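Local coordinates for galactose mutarotase related enzyme (Lactobacillus acidophilus, PDB 3DCD), which is of unconfirmed function but probably binds a carbohydrate and may act as a sugar isomerase, at residues R112-L117 against E123-V128; P254-A259 against K281-G286. All coordinates share one frame; numbering follows the deposited sequence.

Interaction 1 works within one sheet and interaction 2 between two, so together they illustrate both ways of tying a large beta fold together. Interaction 1 joins the hairpin strands 109-118 and 121-130, neighbours in the long antiparallel sheet, through paired backbone amides; one of its faces is buried, while the other carries partly exposed polar groups. Interaction 2 is smaller but more fully buried, with aromatic rings and a methyl group bringing strand 249-256 of the second sheet against strand 282-292 of the long one. Since 121-130 and 282-292 are adjacent, the contacts meet: Phe126 N lies 2.6 Å from Ala285 O, a probable hydrogen bond, and Ser127 OG probably bonds to Glu282 OE2.

Interaction 1: R112-L117 against E123-V128; sequences RVNYNL and EENFSV
Arg112 and Ser127 open the register of a beta hairpin in the long antiparallel sheet of this galactose mutarotase-like beta-sandwich. Arg112 N gives a nearly straight bond of 2.8 Å to Ser127 O, and Arg112 O accepts Ser127 N in return. Beyond the backbone, a water in the plane of the guanidinium accepts from Arg112 NH1 and donates to Ser127 OG, which is also hydrogen-bonded to Glu282 OE2, while Glu84 and Glu110 form salt bridges with the arginine. Val113 faces the buried side, where its CG2 meets the edge of the Phe126 ring 4.0 Å from CD1, with Val48 of another strand touching both residues. Asn114 forms the next hydrogen-bonded pair, its O accepting Asn125 N at 2.7 Å. Tyr115 runs alongside Glu124, the ring and carboxylate planes 61° apart; Glu124 OE1 sits at the ring edge, 3.5 Å from Tyr115 CE2, and Tyr115 OH is held by Ala19 O. Asn116 returns to the polar face. With chi1 74°, its CG stands between the backbone N and the carbonyl carbon, which brings the amide across to Glu123. Asn116 ND2 donates to Glu123 OE1 at 2.8 Å, reaching that oxygen from above the carboxylate plane.

Interaction 2: P254-A259 against K281-G286; sequences PWWGIA and KEFQAG
With chi1 -69°, Trp256 has its CG opposite the carbonyl carbon and beside its own backbone N, and chi2 of -95° turns the indole so that one face meets Ala285. Phe283 takes the other course: CG lies opposite the backbone N, chi1 172°, and carries the ring to the indole. The methyl of Ala285 forms a CH-pi contact, its CB 3.6 Å from the centroid of the five-membered ring of Trp256 and close to the ring normal. Phe283 presents its edge toward the indole face in an offset edge-to-face pair, with Phe283 CZ 4.0 Å from Trp256 CD1. Here the two antiparallel sheets of the fold face one another: strand 249-256 belongs to one and strand 282-292 to the other, and their local axes are 8.4 Å apart, too far for backbone pairing, so side chains bridge the gap. Farther along the indole, Trp256 CH2 comes within 3.2 Å of Gly286 O. Replacing Trp256 by an alanine would probably open a gap above the Ala285 methyl and deprive the Phe283 edge of its aromatic partner. The polar corner of the indole is anchored elsewhere, Trp256 NE1 being hydrogen-bonded to Asp233 OD1, which helps to hold the ring's rotation. Phe283 also packs edge-to-face with Phe138.

Interaction 1: R112-L117 against E123-V128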
ATOM      1  N   ARG A 112       8.222   5.587  11.149  1.00 15.00           N
ATOM      2  CA  ARG A 112       9.245   5.832  10.145  1.00 15.52           C
ATOM      3  C   ARG A 112       8.928   5.070   8.862  1.00 15.76           C
ATOM      4  O   ARG A 112       8.599   3.884   8.905  1.00 17.11           O
ATOM      5  CB  ARG A 112      10.625   5.424  10.673  1.00 15.34           C
ATOM      6  CG  ARG A 112      11.236   6.424  11.650  1.00 15.77           C
ATOM      7  CD  ARG A 112      12.544   5.874  12.237  1.00 16.03           C
ATOM      8  NE  ARG A 112      13.163   6.835  13.140  1.00 17.49           N
ATOM      9  CZ  ARG A 112      12.847   6.950  14.429  1.00 17.15           C
ATOM     10  NH1 ARG A 112      11.933   6.153  14.975  1.00 16.80           N
ATOM     11  NH2 ARG A 112      13.449   7.858  15.169  1.00 16.18           N
ATOM     12  N   VAL A 113       9.015   5.770   7.732  1.00 16.01           N
ATOM     13  CA  VAL A 113       8.908   5.165   6.416  1.00 15.93           C
ATOM     14  C   VAL A 113      10.251   5.356   5.725  1.00 15.87           C
ATOM     15  O   VAL A 113      10.689   6.486   5.450  1.00 15.80           O
ATOM     16  CB  VAL A 113       7.743   5.775   5.556  1.00 15.90           C
ATOM     17  CG1 VAL A 113       7.653   5.069   4.209  1.00 16.64           C
ATOM     18  CG2 VAL A 113       6.409   5.630   6.295  1.00 15.98           C
ATOM     19  N   ASN A 114      10.920   4.236   5.492  1.00 16.44           N
ATOM     20  CA  ASN A 114      12.219   4.243   4.858  1.00 16.95           C
ATOM     21  C   ASN A 114      12.087   3.687   3.461  1.00 16.45           C
ATOM     22  O   ASN A 114      11.456   2.654   3.259  1.00 16.84           O
ATOM     23  CB  ASN A 114      13.218   3.392   5.633  1.00 16.84           C
ATOM     24  CG  ASN A 114      14.511   3.154   4.844  1.00 18.62           C
ATOM     25  OD1 ASN A 114      15.367   4.030   4.739  1.00 18.78           O
ATOM     26  ND2 ASN A 114      14.645   1.972   4.292  1.00 17.68           N
ATOM     27  N   TYR A 115      12.694   4.387   2.506  1.00 16.85           N
ATOM     28  CA  TYR A 115      12.777   3.927   1.127  1.00 16.14           C
ATOM     29  C   TYR A 115      14.239   3.767   0.790  1.00 16.56           C
ATOM     30  O   TYR A 115      15.050   4.659   1.068  1.00 15.38           O
ATOM     31  CB  TYR A 115      12.179   4.969   0.177  1.00 16.06           C
ATOM     32  CG  TYR A 115      10.700   5.166   0.343  1.00 15.65           C
ATOM     33  CD1 TYR A 115      10.202   6.244   1.072  1.00 15.35           C
ATOM     34  CD2 TYR A 115       9.798   4.285  -0.245  1.00 13.75           C
ATOM     35  CE1 TYR A 115       8.831   6.425   1.216  1.00 16.01           C
ATOM     36  CE2 TYR A 115       8.420   4.448  -0.114  1.00 14.94           C
ATOM     37  CZ  TYR A 115       7.945   5.523   0.614  1.00 15.39           C
ATOM     38  OH  TYR A 115       6.592   5.692   0.752  1.00 15.66           O
ATOM     39  N   ASN A 116      14.590   2.639   0.187  1.00 17.07           N
ATOM     40  CA  ASN A 116      15.955   2.459  -0.246  1.00 18.12           C
ATOM     41  C   ASN A 116      16.069   1.641  -1.523  1.00 18.83           C
ATOM     42  O   ASN A 116      15.208   0.803  -1.812  1.00 18.48           O
ATOM     43  CB  ASN A 116      16.828   1.920   0.889  1.00 19.01           C
ATOM     44  CG  ASN A 116      16.583   0.481   1.174  1.00 21.38           C
ATOM     45  OD1 ASN A 116      17.052  -0.394   0.433  1.00 24.97           O
ATOM     46  ND2 ASN A 116      15.852   0.202   2.258  1.00 21.42           N
ATOM     47  N   LEU A 117      17.126   1.919  -2.287  1.00 19.33           N
ATOM     48  CA  LEU A 117      17.364   1.267  -3.577  1.00 20.52           C
ATOM     49  C   LEU A 117      18.475   0.232  -3.561  1.00 21.78           C
ATOM     50  O   LEU A 117      19.510   0.416  -2.912  1.00 21.70           O
ATOM     51  CB  LEU A 117      17.744   2.306  -4.639  1.00 19.92           C
ATOM     52  CG  LEU A 117      16.673   3.304  -5.039  1.00 19.83           C
ATOM     53  CD1 LEU A 117      17.233   4.338  -5.984  1.00 18.57           C
ATOM     54  CD2 LEU A 117      15.522   2.550  -5.681  1.00 21.13           C
ATOM     55  N   GLU A 123      12.711  -0.709  -1.778  1.00 17.12           N
ATOM     56  CA  GLU A 123      12.068  -1.108  -0.535  1.00 16.63           C
ATOM     57  C   GLU A 123      11.243   0.037   0.030  1.00 16.17           C
ATOM     58  O   GLU A 123      11.660   1.203  -0.039  1.00 15.92           O
ATOM     59  CB  GLU A 123      13.122  -1.502   0.502  1.00 16.70           C
ATOM     60  CG  GLU A 123      13.897  -2.746   0.160  1.00 17.34           C
ATOM     61  CD  GLU A 123      14.823  -3.193   1.291  1.00 19.37           C
ATOM     62  OE1 GLU A 123      14.999  -2.450   2.293  1.00 18.33           O
ATOM     63  OE2 GLU A 123      15.385  -4.296   1.160  1.00 20.40           O
ATOM     64  N   GLU A 124      10.093  -0.308   0.603  1.00 15.49           N
ATOM     65  CA  GLU A 124       9.292   0.627   1.396  1.00 15.42           C
ATOM     66  C   GLU A 124       9.125  -0.030   2.758  1.00 15.34           C
ATOM     67  O   GLU A 124       8.393  -1.005   2.897  1.00 14.85           O
ATOM     68  CB  GLU A 124       7.934   0.868   0.740  1.00 15.17           C
ATOM     69  CG  GLU A 124       6.958   1.714   1.601  1.00 15.60           C
ATOM     70  CD  GLU A 124       5.722   2.163   0.814  1.00 15.50           C
ATOM     71  OE1 GLU A 124       5.773   2.217  -0.441  1.00 15.56           O
ATOM     72  OE2 GLU A 124       4.696   2.467   1.452  1.00 16.00           O
ATOM     73  N   ASN A 125       9.847   0.481   3.755  1.00 15.68           N
ATOM     74  CA  ASN A 125       9.953  -0.210   5.039  1.00 15.36           C
ATOM     75  C   ASN A 125       9.273   0.612   6.108  1.00 15.41           C
ATOM     76  O   ASN A 125       9.508   1.819   6.206  1.00 15.62           O
ATOM     77  CB  ASN A 125      11.422  -0.417   5.439  1.00 15.95           C
ATOM     78  CG  ASN A 125      12.232  -1.162   4.380  1.00 16.57           C
ATOM     79  OD1 ASN A 125      13.322  -0.724   3.982  1.00 19.78           O
ATOM     80  ND2 ASN A 125      11.715  -2.283   3.935  1.00 15.53           N
ATOM     81  N   PHE A 126       8.478  -0.058   6.935  1.00 14.74           N
ATOM     82  CA  PHE A 126       7.779   0.597   8.038  1.00 15.46           C
ATOM     83  C   PHE A 126       8.417   0.241   9.383  1.00 15.54           C
ATOM     84  O   PHE A 126       8.752  -0.916   9.638  1.00 15.90           O
ATOM     85  CB  PHE A 126       6.319   0.152   8.068  1.00 14.65           C
ATOM     86  CG  PHE A 126       5.573   0.422   6.784  1.00 14.74           C
ATOM     87  CD1 PHE A 126       5.597   1.705   6.198  1.00 15.39           C
ATOM     88  CD2 PHE A 126       4.861  -0.594   6.163  1.00 13.41           C
ATOM     89  CE1 PHE A 126       4.898   1.953   4.994  1.00 15.82           C
ATOM     90  CE2 PHE A 126       4.149  -0.355   4.968  1.00 14.73           C
ATOM     91  CZ  PHE A 126       4.163   0.921   4.397  1.00 14.46           C
ATOM     92  N   SER A 127       8.551   1.243  10.240  1.00 15.87           N
ATOM     93  CA  SER A 127       8.958   1.046  11.602  1.00 16.18           C
ATOM     94  C   SER A 127       8.034   1.863  12.480  1.00 16.12           C
ATOM     95  O   SER A 127       7.892   3.067  12.281  1.00 15.22           O
ATOM     96  CB  SER A 127      10.400   1.495  11.790  1.00 16.73           C
ATOM     97  OG  SER A 127      10.705   1.639  13.162  1.00 18.37           O
ATOM     98  N   VAL A 128       7.402   1.199  13.446  1.00 16.49           N
ATOM     99  CA  VAL A 128       6.546   1.884  14.430  1.00 16.33           C
ATOM    100  C   VAL A 128       7.110   1.629  15.838  1.00 16.54           C
ATOM    101  O   VAL A 128       7.306   0.483  16.218  1.00 16.54           O
ATOM    102  CB  VAL A 128       5.085   1.364  14.337  1.00 16.81           C
ATOM    103  CG1 VAL A 128       4.174   2.069  15.321  1.00 16.95           C
ATOM    104  CG2 VAL A 128       4.536   1.550  12.907  1.00 16.96           C
TER
HETATM  105  O   HOH W   1      10.050   4.170  14.137  1.00 21.02           O

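Interaction 2: P254-A259 against K281-G286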
ATOM      1  N   PRO A 254       0.152  -4.023  -0.030  1.00 15.60           N
ATOM      2  CA  PRO A 254       0.469  -4.947   1.080  1.00 15.08           C
ATOM      3  C   PRO A 254       0.002  -4.338   2.397  1.00 14.40           C
ATOM      4  O   PRO A 254       0.283  -3.174   2.676  1.00 13.67           O
ATOM      5  CB  PRO A 254       2.014  -5.052   1.025  1.00 15.08           C
ATOM      6  CG  PRO A 254       2.411  -4.447  -0.331  1.00 16.31           C
ATOM      7  CD  PRO A 254       1.361  -3.366  -0.539  1.00 15.73           C
ATOM      8  N   TRP A 255      -0.725  -5.120   3.189  1.00 15.12           N
ATOM      9  CA  TRP A 255      -1.411  -4.630   4.369  1.00 15.22           C
ATOM     10  C   TRP A 255      -1.046  -5.451   5.596  1.00 15.75           C
ATOM     11  O   TRP A 255      -1.113  -6.688   5.560  1.00 15.94           O
ATOM     12  CB  TRP A 255      -2.932  -4.775   4.209  1.00 15.42           C
ATOM     13  CG  TRP A 255      -3.634  -3.891   3.203  1.00 15.69           C
ATOM     14  CD1 TRP A 255      -3.179  -2.733   2.614  1.00 17.53           C
ATOM     15  CD2 TRP A 255      -4.966  -4.093   2.728  1.00 15.62           C
ATOM     16  NE1 TRP A 255      -4.169  -2.211   1.766  1.00 16.66           N
ATOM     17  CE2 TRP A 255      -5.265  -3.039   1.823  1.00 16.53           C
ATOM     18  CE3 TRP A 255      -5.946  -5.077   2.985  1.00 16.62           C
ATOM     19  CZ2 TRP A 255      -6.498  -2.947   1.164  1.00 15.60           C
ATOM     20  CZ3 TRP A 255      -7.177  -4.980   2.327  1.00 17.34           C
ATOM     21  CH2 TRP A 255      -7.441  -3.916   1.433  1.00 16.77           C
ATOM     22  N   TRP A 256      -0.721  -4.743   6.676  1.00 15.66           N
ATOM     23  CA  TRP A 256      -0.577  -5.287   8.019  1.00 15.61           C
ATOM     24  C   TRP A 256      -1.714  -4.664   8.867  1.00 16.04           C
ATOM     25  O   TRP A 256      -1.481  -3.961   9.846  1.00 15.64           O
ATOM     26  CB  TRP A 256       0.797  -4.913   8.583  1.00 15.85           C
ATOM     27  CG  TRP A 256       1.921  -5.623   7.880  1.00 15.43           C
ATOM     28  CD1 TRP A 256       2.530  -6.784   8.273  1.00 15.39           C
ATOM     29  CD2 TRP A 256       2.547  -5.236   6.639  1.00 16.45           C
ATOM     30  NE1 TRP A 256       3.501  -7.150   7.359  1.00 15.23           N
ATOM     31  CE2 TRP A 256       3.527  -6.217   6.343  1.00 16.23           C
ATOM     32  CE3 TRP A 256       2.365  -4.159   5.744  1.00 15.23           C
ATOM     33  CZ2 TRP A 256       4.340  -6.150   5.186  1.00 16.23           C
ATOM     34  CZ3 TRP A 256       3.165  -4.094   4.602  1.00 15.38           C
ATOM     35  CH2 TRP A 256       4.136  -5.085   4.326  1.00 14.50           C
ATOM     36  N   GLY A 257      -2.950  -4.896   8.422  1.00 15.78           N
ATOM     37  CA  GLY A 257      -4.122  -4.246   9.003  1.00 16.31           C
ATOM     38  C   GLY A 257      -5.227  -4.407   7.987  1.00 16.06           C
ATOM     39  O   GLY A 257      -4.954  -4.752   6.850  1.00 16.25           O
ATOM     40  N   ILE A 258      -6.477  -4.163   8.386  1.00 15.95           N
ATOM     41  CA  ILE A 258      -7.579  -4.329   7.447  1.00 15.81           C
ATOM     42  C   ILE A 258      -8.808  -3.531   7.872  1.00 15.90           C
ATOM     43  O   ILE A 258      -8.943  -3.142   9.040  1.00 15.65           O
ATOM     44  CB  ILE A 258      -7.890  -5.847   7.243  1.00 15.77           C
ATOM     45  CG1 ILE A 258      -8.751  -6.107   5.993  1.00 16.53           C
ATOM     46  CG2 ILE A 258      -8.445  -6.500   8.504  1.00 15.78           C
ATOM     47  CD1 ILE A 258      -8.724  -7.601   5.557  1.00 16.54           C
ATOM     48  N   ALA A 259      -9.693  -3.263   6.917  1.00 16.51           N
ATOM     49  CA  ALA A 259     -10.939  -2.556   7.198  1.00 16.22           C
ATOM     50  C   ALA A 259     -11.760  -3.270   8.288  1.00 17.03           C
ATOM     51  O   ALA A 259     -11.592  -4.474   8.511  1.00 16.54           O
ATOM     52  CB  ALA A 259     -11.751  -2.474   5.936  1.00 16.40           C
ATOM     53  N   LYS A 281       8.310  -0.736  22.578  1.00 20.17           N
ATOM     54  CA  LYS A 281       8.710  -1.713  21.557  1.00 20.76           C
ATOM     55  C   LYS A 281       8.624  -1.193  20.124  1.00 20.81           C
ATOM     56  O   LYS A 281       7.969  -0.177  19.854  1.00 20.50           O
ATOM     57  CB  LYS A 281       7.872  -2.984  21.659  1.00 20.85           C
ATOM     58  CG  LYS A 281       7.896  -3.664  23.022  1.00 23.74           C
ATOM     59  CD  LYS A 281       9.242  -4.278  23.339  1.00 27.50           C
ATOM     60  CE  LYS A 281       9.185  -5.027  24.673  1.00 29.79           C
ATOM     61  NZ  LYS A 281       8.523  -6.354  24.523  1.00 30.69           N
ATOM     62  N   GLU A 282       9.295  -1.905  19.220  1.00 20.46           N
ATOM     63  CA  GLU A 282       9.291  -1.586  17.790  1.00 20.63           C
ATOM     64  C   GLU A 282       8.675  -2.721  16.970  1.00 20.21           C
ATOM     65  O   GLU A 282       8.959  -3.900  17.193  1.00 19.30           O
ATOM     66  CB  GLU A 282      10.711  -1.228  17.287  1.00 20.42           C
ATOM     67  CG  GLU A 282      10.797  -0.874  15.784  1.00 20.97           C
ATOM     68  CD  GLU A 282      12.183  -0.409  15.322  1.00 23.66           C
ATOM     69  OE1 GLU A 282      13.129  -0.366  16.153  1.00 28.19           O
ATOM     70  OE2 GLU A 282      12.331  -0.049  14.131  1.00 23.63           O
ATOM     71  N   PHE A 283       7.790  -2.332  16.050  1.00 19.65           N
ATOM     72  CA  PHE A 283       7.240  -3.182  15.015  1.00 18.99           C
ATOM     73  C   PHE A 283       7.914  -2.810  13.700  1.00 18.86           C
ATOM     74  O   PHE A 283       8.078  -1.635  13.398  1.00 18.36           O
ATOM     75  CB  PHE A 283       5.728  -2.944  14.921  1.00 18.93           C
ATOM     76  CG  PHE A 283       5.059  -3.626  13.753  1.00 19.15           C
ATOM     77  CD1 PHE A 283       4.903  -2.965  12.531  1.00 19.84           C
ATOM     78  CD2 PHE A 283       4.553  -4.914  13.884  1.00 21.02           C
ATOM     79  CE1 PHE A 283       4.266  -3.586  11.449  1.00 18.52           C
ATOM     80  CE2 PHE A 283       3.906  -5.544  12.811  1.00 22.01           C
ATOM     81  CZ  PHE A 283       3.761  -4.868  11.593  1.00 20.49           C
ATOM     82  N   GLN A 284       8.320  -3.808  12.924  1.00 19.10           N
ATOM     83  CA  GLN A 284       8.886  -3.549  11.611  1.00 20.48           C
ATOM     84  C   GLN A 284       8.184  -4.393  10.573  1.00 19.86           C
ATOM     85  O   GLN A 284       7.932  -5.580  10.787  1.00 20.23           O
ATOM     86  CB  GLN A 284      10.401  -3.801  11.578  1.00 20.35           C
ATOM     87  CG  GLN A 284      11.215  -2.663  12.141  1.00 22.42           C
ATOM     88  CD  GLN A 284      12.715  -2.882  11.998  1.00 24.31           C
ATOM     89  OE1 GLN A 284      13.205  -4.005  12.128  1.00 28.91           O
ATOM     90  NE2 GLN A 284      13.455  -1.797  11.741  1.00 29.05           N
ATOM     91  N   ALA A 285       7.830  -3.753   9.461  1.00 19.34           N
ATOM     92  CA  ALA A 285       7.253  -4.437   8.316  1.00 18.98           C
ATOM     93  C   ALA A 285       7.684  -3.689   7.061  1.00 18.99           C
ATOM     94  O   ALA A 285       8.359  -2.651   7.136  1.00 19.94           O
ATOM     95  CB  ALA A 285       5.746  -4.448   8.423  1.00 18.98           C
ATOM     96  N   GLY A 286       7.304  -4.208   5.902  1.00 18.41           N
ATOM     97  CA  GLY A 286       7.604  -3.520   4.662  1.00 17.15           C
ATOM     98  C   GLY A 286       7.501  -4.448   3.494  1.00 16.75           C
ATOM     99  O   GLY A 286       7.203  -5.658   3.649  1.00 16.02           O
TER